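AT27789p (Drosophila melanogaster, PDB 5UZN) probably binds mRNA as the fly homologue of hnRNP F/H, of which this chain is the third quasi-RNA recognition motif. Local coordinates at residues F23-R35 with H70-F82. Numbering follows the deposited sequence.
Sequences FENDVFKFFEPIR and HREQMGSRYIELF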
ATOM      1  N   PHE A  23       8.857  -0.879  -4.669  1.00 18.24           N
ATOM      2  CA  PHE A  23       7.915  -0.479  -5.697  1.00 25.29           C
ATOM      3  C   PHE A  23       6.667  -1.333  -5.619  1.00 21.63           C
ATOM      4  O   PHE A  23       6.364  -1.862  -4.545  1.00 20.37           O
ATOM      5  CB  PHE A  23       8.598  -0.544  -7.053  1.00 29.17           C
ATOM      6  CG  PHE A  23       9.816   0.320  -7.119  1.00 29.95           C
ATOM      7  CD1 PHE A  23       9.684   1.690  -7.260  1.00 30.12           C
ATOM      8  CD2 PHE A  23      11.092  -0.225  -6.972  1.00 27.07           C
ATOM      9  CE1 PHE A  23      10.791   2.505  -7.294  1.00 39.18           C
ATOM     10  CE2 PHE A  23      12.208   0.588  -6.995  1.00 34.86           C
ATOM     11  CZ  PHE A  23      12.060   1.958  -7.162  1.00 23.45           C
ATOM     12  N   GLU A  24       5.932  -1.472  -6.727  1.00 16.14           N
ATOM     13  CA  GLU A  24       4.618  -2.102  -6.635  1.00 19.37           C
ATOM     14  C   GLU A  24       4.717  -3.531  -6.116  1.00 19.76           C
ATOM     15  O   GLU A  24       3.944  -3.928  -5.239  1.00 16.80           O
ATOM     16  CB  GLU A  24       3.913  -2.059  -7.992  1.00 23.46           C
ATOM     17  CG  GLU A  24       3.240  -0.695  -8.256  1.00 29.60           C
ATOM     18  CD  GLU A  24       2.631  -0.555  -9.646  1.00 33.15           C
ATOM     19  OE1 GLU A  24       2.874   0.485 -10.300  1.00 39.68           O
ATOM     20  OE2 GLU A  24       1.900  -1.470 -10.084  1.00 39.78           O
ATOM     21  N   ASN A  25       5.667  -4.325  -6.635  1.00 17.48           N
ATOM     22  CA  ASN A  25       5.715  -5.723  -6.220  1.00 23.16           C
ATOM     23  C   ASN A  25       6.002  -5.863  -4.732  1.00 18.02           C
ATOM     24  O   ASN A  25       5.523  -6.812  -4.106  1.00 23.53           O
ATOM     25  CB  ASN A  25       6.726  -6.502  -7.068  1.00 23.34           C
ATOM     26  CG  ASN A  25       6.169  -6.848  -8.457  1.00 35.51           C
ATOM     27  OD1 ASN A  25       4.957  -7.049  -8.634  1.00 34.58           O
ATOM     28  ND2 ASN A  25       7.048  -6.900  -9.444  1.00 35.56           N
ATOM     29  N   ASP A  26       6.748  -4.925  -4.136  1.00 18.24           N
ATOM     30  CA  ASP A  26       6.935  -4.970  -2.685  1.00 17.55           C
ATOM     31  C   ASP A  26       5.637  -4.686  -1.931  1.00 16.09           C
ATOM     32  O   ASP A  26       5.407  -5.247  -0.850  1.00 17.54           O
ATOM     33  CB  ASP A  26       7.998  -3.967  -2.254  1.00 17.05           C
ATOM     34  CG  ASP A  26       9.364  -4.588  -2.114  1.00 31.88           C
ATOM     35  OD1 ASP A  26       9.563  -5.692  -2.648  1.00 29.79           O
ATOM     36  OD2 ASP A  26      10.235  -3.969  -1.462  1.00 30.59           O
ATOM     37  N   VAL A  27       4.790  -3.797  -2.453  1.00 17.50           N
ATOM     38  CA  VAL A  27       3.498  -3.585  -1.800  1.00 15.35           C
ATOM     39  C   VAL A  27       2.657  -4.846  -1.896  1.00 21.40           C
ATOM     40  O   VAL A  27       2.085  -5.303  -0.899  1.00 17.86           O
ATOM     41  CB  VAL A  27       2.781  -2.354  -2.391  1.00 19.24           C
ATOM     42  CG1 VAL A  27       1.416  -2.144  -1.734  1.00 12.38           C
ATOM     43  CG2 VAL A  27       3.608  -1.121  -2.110  1.00 14.88           C
ATOM     44  N   PHE A  28       2.598  -5.462  -3.058  1.00 22.04           N
ATOM     45  CA  PHE A  28       1.865  -6.694  -3.196  1.00 19.87           C
ATOM     46  C   PHE A  28       2.402  -7.727  -2.198  1.00 22.20           C
ATOM     47  O   PHE A  28       1.655  -8.363  -1.541  1.00 22.23           O
ATOM     48  CB  PHE A  28       1.882  -7.196  -4.643  1.00 27.02           C
ATOM     49  CG  PHE A  28       0.907  -6.488  -5.568  1.00 24.60           C
ATOM     50  CD1 PHE A  28      -0.421  -6.678  -5.465  1.00 25.15           C
ATOM     51  CD2 PHE A  28       1.352  -5.651  -6.551  1.00 28.56           C
ATOM     52  CE1 PHE A  28      -1.304  -6.052  -6.322  1.00 38.46           C
ATOM     53  CE2 PHE A  28       0.483  -5.020  -7.406  1.00 28.26           C
ATOM     54  CZ  PHE A  28      -0.855  -5.221  -7.281  1.00 22.77           C
ATOM     55  N   LYS A  29       3.712  -7.848  -2.040  1.00 21.27           N
ATOM     56  CA  LYS A  29       4.262  -8.825  -1.095  1.00 19.58           C
ATOM     57  C   LYS A  29       3.882  -8.495   0.338  1.00 19.94           C
ATOM     58  O   LYS A  29       3.698  -9.400   1.162  1.00 21.24           O
ATOM     59  CB  LYS A  29       5.786  -8.887  -1.211  1.00 32.57           C
ATOM     60  CG  LYS A  29       6.290  -9.529  -2.493  1.00 30.00           C
ATOM     61  CD  LYS A  29       7.818  -9.520  -2.547  1.00 44.17           C
ATOM     62  CE  LYS A  29       8.340 -10.116  -3.856  1.00 39.35           C
ATOM     63  NZ  LYS A  29       9.831 -10.024  -3.964  1.00 46.29           N
ATOM     64  N   PHE A  30       3.753  -7.205   0.638  1.00 22.80           N
ATOM     65  CA  PHE A  30       3.436  -6.743   1.984  1.00 20.26           C
ATOM     66  C   PHE A  30       2.048  -7.202   2.420  1.00 17.91           C
ATOM     67  O   PHE A  30       1.854  -7.591   3.575  1.00 17.22           O
ATOM     68  CB  PHE A  30       3.564  -5.215   2.026  1.00 16.31           C
ATOM     69  CG  PHE A  30       3.367  -4.620   3.398  1.00 20.58           C
ATOM     70  CD1 PHE A  30       4.418  -4.564   4.297  1.00 19.98           C
ATOM     71  CD2 PHE A  30       2.128  -4.155   3.796  1.00 20.05           C
ATOM     72  CE1 PHE A  30       4.242  -4.034   5.550  1.00 18.90           C
ATOM     73  CE2 PHE A  30       1.956  -3.604   5.053  1.00 21.26           C
ATOM     74  CZ  PHE A  30       3.022  -3.552   5.930  1.00 19.49           C
ATOM     75  N   PHE A  31       1.076  -7.195   1.509  1.00 18.60           N
ATOM     76  CA  PHE A  31      -0.296  -7.545   1.855  1.00 16.67           C
ATOM     77  C   PHE A  31      -0.664  -8.987   1.534  1.00 27.32           C
ATOM     78  O   PHE A  31      -1.824  -9.368   1.734  1.00 18.76           O
ATOM     79  CB  PHE A  31      -1.279  -6.615   1.135  1.00 22.94           C
ATOM     80  CG  PHE A  31      -1.229  -5.197   1.609  1.00 19.89           C
ATOM     81  CD1 PHE A  31      -1.598  -4.874   2.912  1.00 19.61           C
ATOM     82  CD2 PHE A  31      -0.828  -4.190   0.757  1.00 18.75           C
ATOM     83  CE1 PHE A  31      -1.561  -3.573   3.346  1.00 13.61           C
ATOM     84  CE2 PHE A  31      -0.795  -2.881   1.178  1.00 18.92           C
ATOM     85  CZ  PHE A  31      -1.151  -2.574   2.478  1.00 18.84           C
ATOM     86  N   GLU A  32       0.258  -9.793   1.017  1.00 23.91           N
ATOM     87  CA  GLU A  32      -0.142 -11.132   0.601  1.00 25.05           C
ATOM     88  C   GLU A  32      -0.554 -11.900   1.848  1.00 18.47           C
ATOM     89  O   GLU A  32       0.008 -11.678   2.912  1.00 26.18           O
ATOM     90  CB  GLU A  32       0.994 -11.849  -0.153  1.00 28.10           C
ATOM     91  CG  GLU A  32       2.138 -12.279   0.732  1.00 43.78           C
ATOM     92  CD  GLU A  32       3.367 -12.689  -0.051  1.00 50.86           C
ATOM     93  OE1 GLU A  32       4.353 -13.097   0.599  1.00 56.95           O
ATOM     94  OE2 GLU A  32       3.355 -12.583  -1.304  1.00 38.33           O
ATOM     95  N   PRO A  33      -1.536 -12.814   1.737  1.00 27.18           N
ATOM     96  CA  PRO A  33      -2.272 -13.286   0.551  1.00 28.79           C
ATOM     97  C   PRO A  33      -3.296 -12.313   0.017  1.00 27.17           C
ATOM     98  O   PRO A  33      -3.856 -12.530  -1.061  1.00 25.92           O
ATOM     99  CB  PRO A  33      -2.987 -14.543   1.061  1.00 34.15           C
ATOM    100  CG  PRO A  33      -3.191 -14.276   2.504  1.00 37.00           C
ATOM    101  CD  PRO A  33      -1.971 -13.517   2.957  1.00 23.52           C
ATOM    102  N   ILE A  34      -3.551 -11.250   0.740  1.00 24.46           N
ATOM    103  CA  ILE A  34      -4.582 -10.316   0.319  1.00 24.44           C
ATOM    104  C   ILE A  34      -4.059  -9.472  -0.830  1.00 35.84           C
ATOM    105  O   ILE A  34      -2.920  -8.990  -0.853  1.00 29.46           O
ATOM    106  CB  ILE A  34      -5.069  -9.452   1.491  1.00 31.44           C
ATOM    107  CG1 ILE A  34      -5.796 -10.327   2.518  1.00 31.56           C
ATOM    108  CG2 ILE A  34      -6.031  -8.388   0.988  1.00 35.44           C
ATOM    109  CD1 ILE A  34      -7.133 -10.818   2.036  1.00 30.03           C
ATOM    110  N   ARG A  35      -4.838  -9.460  -1.896  1.00 28.98           N
ATOM    111  CA  ARG A  35      -4.480  -8.847  -3.149  1.00 24.89           C
ATOM    112  C   ARG A  35      -5.129  -7.581  -3.560  1.00 23.51           C
ATOM    113  O   ARG A  35      -6.220  -7.562  -3.994  1.00 23.99           O
ATOM    114  CB  ARG A  35      -4.783  -9.835  -4.266  1.00 54.67           C
ATOM    115  CG  ARG A  35      -3.641 -10.267  -5.142  1.00 49.11           C
ATOM    116  CD  ARG A  35      -3.763 -11.741  -5.546  1.00 51.76           C
ATOM    117  NE  ARG A  35      -5.118 -12.273  -5.754  1.00 63.36           N
ATOM    118  CZ  ARG A  35      -5.643 -13.262  -5.057  1.00 59.50           C
ATOM    119  NH1 ARG A  35      -4.949 -13.833  -4.102  1.00 63.02           N
ATOM    120  NH2 ARG A  35      -6.867 -13.676  -5.297  1.00 56.26           N
ATOM    121  N   HIS A  70      -0.608  -8.219   7.697  1.00 36.73           N
ATOM    122  CA  HIS A  70       0.406  -7.784   6.750  1.00 33.01           C
ATOM    123  C   HIS A  70       1.764  -8.071   7.380  1.00 46.15           C
ATOM    124  O   HIS A  70       1.865  -8.372   8.573  1.00 44.42           O
ATOM    125  CB  HIS A  70       0.233  -6.297   6.421  1.00 30.90           C
ATOM    126  CG  HIS A  70       0.129  -5.415   7.633  1.00 29.89           C
ATOM    127  ND1 HIS A  70       1.238  -4.965   8.317  1.00 41.81           N
ATOM    128  CD2 HIS A  70      -0.944  -4.877   8.264  1.00 33.52           C
ATOM    129  CE1 HIS A  70       0.854  -4.203   9.325  1.00 40.36           C
ATOM    130  NE2 HIS A  70      -0.465  -4.126   9.313  1.00 27.19           N
ATOM    131  N   ARG A  71       2.816  -7.975   6.571  1.00 43.61           N
ATOM    132  CA  ARG A  71       4.145  -8.234   7.107  1.00 37.83           C
ATOM    133  C   ARG A  71       4.530  -7.189   8.148  1.00 38.30           C
ATOM    134  O   ARG A  71       3.966  -6.092   8.217  1.00 37.92           O
ATOM    135  CB  ARG A  71       5.188  -8.266   5.990  1.00 37.95           C
ATOM    136  CG  ARG A  71       5.225  -9.591   5.219  1.00 49.02           C
ATOM    137  CD  ARG A  71       5.436  -9.330   3.735  1.00 42.94           C
ATOM    138  NE  ARG A  71       6.416 -10.219   3.109  1.00 67.32           N
ATOM    139  CZ  ARG A  71       6.106 -11.367   2.510  1.00 68.92           C
ATOM    140  NH1 ARG A  71       4.847 -11.784   2.480  1.00 55.50           N
ATOM    141  NH2 ARG A  71       7.055 -12.107   1.947  1.00 51.92           N
ATOM    142  N   GLU A  72       5.511  -7.545   8.973  1.00 32.47           N
ATOM    143  CA  GLU A  72       5.931  -6.627  10.023  1.00 39.67           C
ATOM    144  C   GLU A  72       6.671  -5.432   9.445  1.00 29.35           C
ATOM    145  O   GLU A  72       6.564  -4.324   9.970  1.00 36.97           O
ATOM    146  CB  GLU A  72       6.779  -7.380  11.048  1.00 50.83           C
ATOM    147  CG  GLU A  72       6.065  -8.636  11.569  1.00 65.30           C
ATOM    148  CD  GLU A  72       6.984  -9.598  12.299  1.00 78.16           C
ATOM    149  OE1 GLU A  72       7.168 -10.737  11.809  1.00 73.93           O
ATOM    150  OE2 GLU A  72       7.515  -9.219  13.365  1.00 77.54           O
ATOM    151  N   GLN A  73       7.385  -5.628   8.347  1.00 34.15           N
ATOM    152  CA  GLN A  73       8.157  -4.573   7.721  1.00 22.29           C
ATOM    153  C   GLN A  73       8.067  -4.756   6.216  1.00 14.71           C
ATOM    154  O   GLN A  73       7.773  -5.846   5.725  1.00 21.97           O
ATOM    155  CB  GLN A  73       9.637  -4.601   8.146  1.00 26.17           C
ATOM    156  CG  GLN A  73       9.908  -4.289   9.606  1.00 29.28           C
ATOM    157  CD  GLN A  73      11.392  -4.053   9.869  1.00 31.83           C
ATOM    158  OE1 GLN A  73      12.245  -4.845   9.459  1.00 28.54           O
ATOM    159  NE2 GLN A  73      11.704  -2.948  10.541  1.00 38.75           N
ATOM    160  N   MET A  74       8.301  -3.675   5.481  1.00 18.37           N
ATOM    161  CA  MET A  74       8.617  -3.769   4.056  1.00 18.31           C
ATOM    162  C   MET A  74      10.110  -3.513   3.930  1.00 21.32           C
ATOM    163  O   MET A  74      10.593  -2.453   4.342  1.00 19.07           O
ATOM    164  CB  MET A  74       7.828  -2.757   3.239  1.00 20.97           C
ATOM    165  CG  MET A  74       7.994  -2.941   1.751  1.00 25.65           C
ATOM    166  SD  MET A  74       7.201  -1.594   0.864  1.00 25.60           S
ATOM    167  CE  MET A  74       5.505  -1.763   1.433  1.00 19.88           C
ATOM    168  N   GLY A  75      10.839  -4.469   3.387  1.00 23.37           N
ATOM    169  CA  GLY A  75      12.279  -4.379   3.528  1.00 31.00           C
ATOM    170  C   GLY A  75      12.598  -4.340   5.006  1.00 22.99           C
ATOM    171  O   GLY A  75      12.172  -5.201   5.778  1.00 24.70           O
ATOM    172  N   SER A  76      13.306  -3.307   5.444  1.00 25.54           N
ATOM    173  CA  SER A  76      13.617  -3.184   6.859  1.00 28.63           C
ATOM    174  C   SER A  76      13.024  -1.911   7.446  1.00 31.17           C
ATOM    175  O   SER A  76      13.579  -1.355   8.391  1.00 23.10           O
ATOM    176  CB  SER A  76      15.125  -3.227   7.103  1.00 31.32           C
ATOM    177  OG  SER A  76      15.855  -2.576   6.077  1.00 29.63           O
ATOM    178  N   ARG A  77      11.903  -1.437   6.888  1.00 22.57           N
ATOM    179  CA  ARG A  77      11.198  -0.264   7.401  1.00 25.30           C
ATOM    180  C   ARG A  77       9.823  -0.665   7.921  1.00 20.93           C
ATOM    181  O   ARG A  77       9.175  -1.552   7.372  1.00 20.95           O
ATOM    182  CB  ARG A  77      11.036   0.826   6.332  1.00 26.97           C
ATOM    183  CG  ARG A  77      12.347   1.522   5.959  1.00 34.50           C
ATOM    184  CD  ARG A  77      12.087   2.611   4.951  1.00 48.77           C
ATOM    185  NE  ARG A  77      12.623   3.909   5.344  1.00 55.60           N
ATOM    186  CZ  ARG A  77      13.797   4.381   4.934  1.00 57.97           C
ATOM    187  NH1 ARG A  77      14.206   5.578   5.335  1.00 58.24           N
ATOM    188  NH2 ARG A  77      14.566   3.664   4.120  1.00 50.49           N
ATOM    189  N   TYR A  78       9.402  -0.047   9.015  1.00 19.56           N
ATOM    190  CA  TYR A  78       8.033  -0.216   9.463  1.00 20.53           C
ATOM    191  C   TYR A  78       7.150   0.699   8.629  1.00 18.88           C
ATOM    192  O   TYR A  78       7.493   1.865   8.418  1.00 23.25           O
ATOM    193  CB  TYR A  78       7.905   0.124  10.943  1.00 25.64           C
ATOM    194  CG  TYR A  78       8.836  -0.668  11.809  1.00 26.63           C
ATOM    195  CD1 TYR A  78       8.565  -1.991  12.114  1.00 20.17           C
ATOM    196  CD2 TYR A  78       9.996  -0.092  12.324  1.00 35.94           C
ATOM    197  CE1 TYR A  78       9.435  -2.731  12.924  1.00 33.62           C
ATOM    198  CE2 TYR A  78      10.856  -0.810  13.113  1.00 26.78           C
ATOM    199  CZ  TYR A  78      10.576  -2.127  13.418  1.00 27.57           C
ATOM    200  OH  TYR A  78      11.439  -2.835  14.218  1.00 31.94           O
ATOM    201  N   ILE A  79       6.036   0.161   8.139  1.00 19.99           N
ATOM    202  CA  ILE A  79       5.098   0.880   7.275  1.00 19.16           C
ATOM    203  C   ILE A  79       3.928   1.374   8.117  1.00 17.24           C
ATOM    204  O   ILE A  79       3.380   0.618   8.927  1.00 17.08           O
ATOM    205  CB  ILE A  79       4.596  -0.041   6.148  1.00 21.22           C
ATOM    206  CG1 ILE A  79       5.771  -0.599   5.327  1.00 28.15           C
ATOM    207  CG2 ILE A  79       3.533   0.658   5.302  1.00 19.71           C
ATOM    208  CD1 ILE A  79       6.683   0.472   4.750  1.00 27.57           C
ATOM    209  N   GLU A  80       3.522   2.630   7.923  1.00 19.77           N
ATOM    210  CA  GLU A  80       2.301   3.138   8.543  1.00 18.23           C
ATOM    211  C   GLU A  80       1.141   3.039   7.569  1.00 20.25           C
ATOM    212  O   GLU A  80       1.229   3.565   6.452  1.00 21.75           O
ATOM    213  CB  GLU A  80       2.452   4.596   8.951  1.00 20.22           C
ATOM    214  CG  GLU A  80       3.354   4.889  10.104  1.00 32.79           C
ATOM    215  CD  GLU A  80       3.230   6.343  10.456  1.00 34.81           C
ATOM    216  OE1 GLU A  80       2.392   6.655  11.327  1.00 39.19           O
ATOM    217  OE2 GLU A  80       3.912   7.173   9.801  1.00 34.13           O
ATOM    218  N   LEU A  81       0.046   2.415   7.999  1.00 20.51           N
ATOM    219  CA  LEU A  81      -1.137   2.234   7.172  1.00 16.38           C
ATOM    220  C   LEU A  81      -2.242   3.171   7.646  1.00 19.36           C
ATOM    221  O   LEU A  81      -2.444   3.338   8.848  1.00 19.57           O
ATOM    222  CB  LEU A  81      -1.635   0.789   7.229  1.00 21.92           C
ATOM    223  CG  LEU A  81      -0.601  -0.235   6.759  1.00 25.56           C
ATOM    224  CD1 LEU A  81      -1.224  -1.623   6.766  1.00 29.18           C
ATOM    225  CD2 LEU A  81      -0.093   0.141   5.369  1.00 18.64           C
ATOM    226  N   PHE A  82      -2.946   3.776   6.691  1.00 12.24           N
ATOM    227  CA  PHE A  82      -4.069   4.673   6.947  1.00 15.53           C
ATOM    228  C   PHE A  82      -5.203   4.283   6.021  1.00 24.66           C
ATOM    229  O   PHE A  82      -5.032   4.298   4.798  1.00 18.69           O
ATOM    230  CB  PHE A  82      -3.694   6.136   6.707  1.00 20.37           C
ATOM    231  CG  PHE A  82      -2.495   6.582   7.467  1.00 20.07           C
ATOM    232  CD1 PHE A  82      -1.224   6.432   6.932  1.00 23.82           C
ATOM    233  CD2 PHE A  82      -2.640   7.154   8.728  1.00 24.32           C
ATOM    234  CE1 PHE A  82      -0.119   6.845   7.645  1.00 24.41           C
ATOM    235  CE2 PHE A  82      -1.534   7.561   9.440  1.00 27.94           C
ATOM    236  CZ  PHE A  82      -0.282   7.415   8.893  1.00 18.25           C
TER
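Phe30, on helix 24-31 of this βαββαβ quasi-RNA recognition motif, packs its ring against the loop that leads from helix 60-68 into the edge strand 80-86, and against the start of that strand. Its CB meets the methyl CE of Met74 at 4.0 Å, and CG faces the same methyl. With CG anti to the backbone N (chi1 -175°), the ring leaves the helix toward the loop. There CD1 lies 4.0 Å from Met74 CB, CD2 meets His70 CB, CE1 meets Ile79 CG1 at 3.8 Å, CE2 packs on His70 CB and Leu81 CD1, and CZ ends 3.3 Å from His70 ND1. A broad, flat ring suits this place because its edge can meet Leu81 CD1 while one face takes Arg71 N. The His70 ring runs alongside in a nearly parallel but strongly offset pairing, planes 19° apart; its ND1 donates to Arg71 O, which helps fix the imidazole's rotation, and NE2 binds a glycerol and, weakly, Met67 O. Replacing Phe30 by an alanine is likely to open a gap between Met74, Ile79 and Leu81 and leave the imidazole without its neighbouring ring. Met74, slender and flexible, bends at its last torsion (chi3 -59°) to bring CE against Val27 CG2, and it also reaches Met15 of the inner strand 11-16. Near the helix's C-terminal end, Arg71 and Glu32 form a salt bridge whose modelled separation is doubtfully short. Beside it Arg71 N, above the centre of the Phe30 ring, donates to Phe30 O at 3.2 Å.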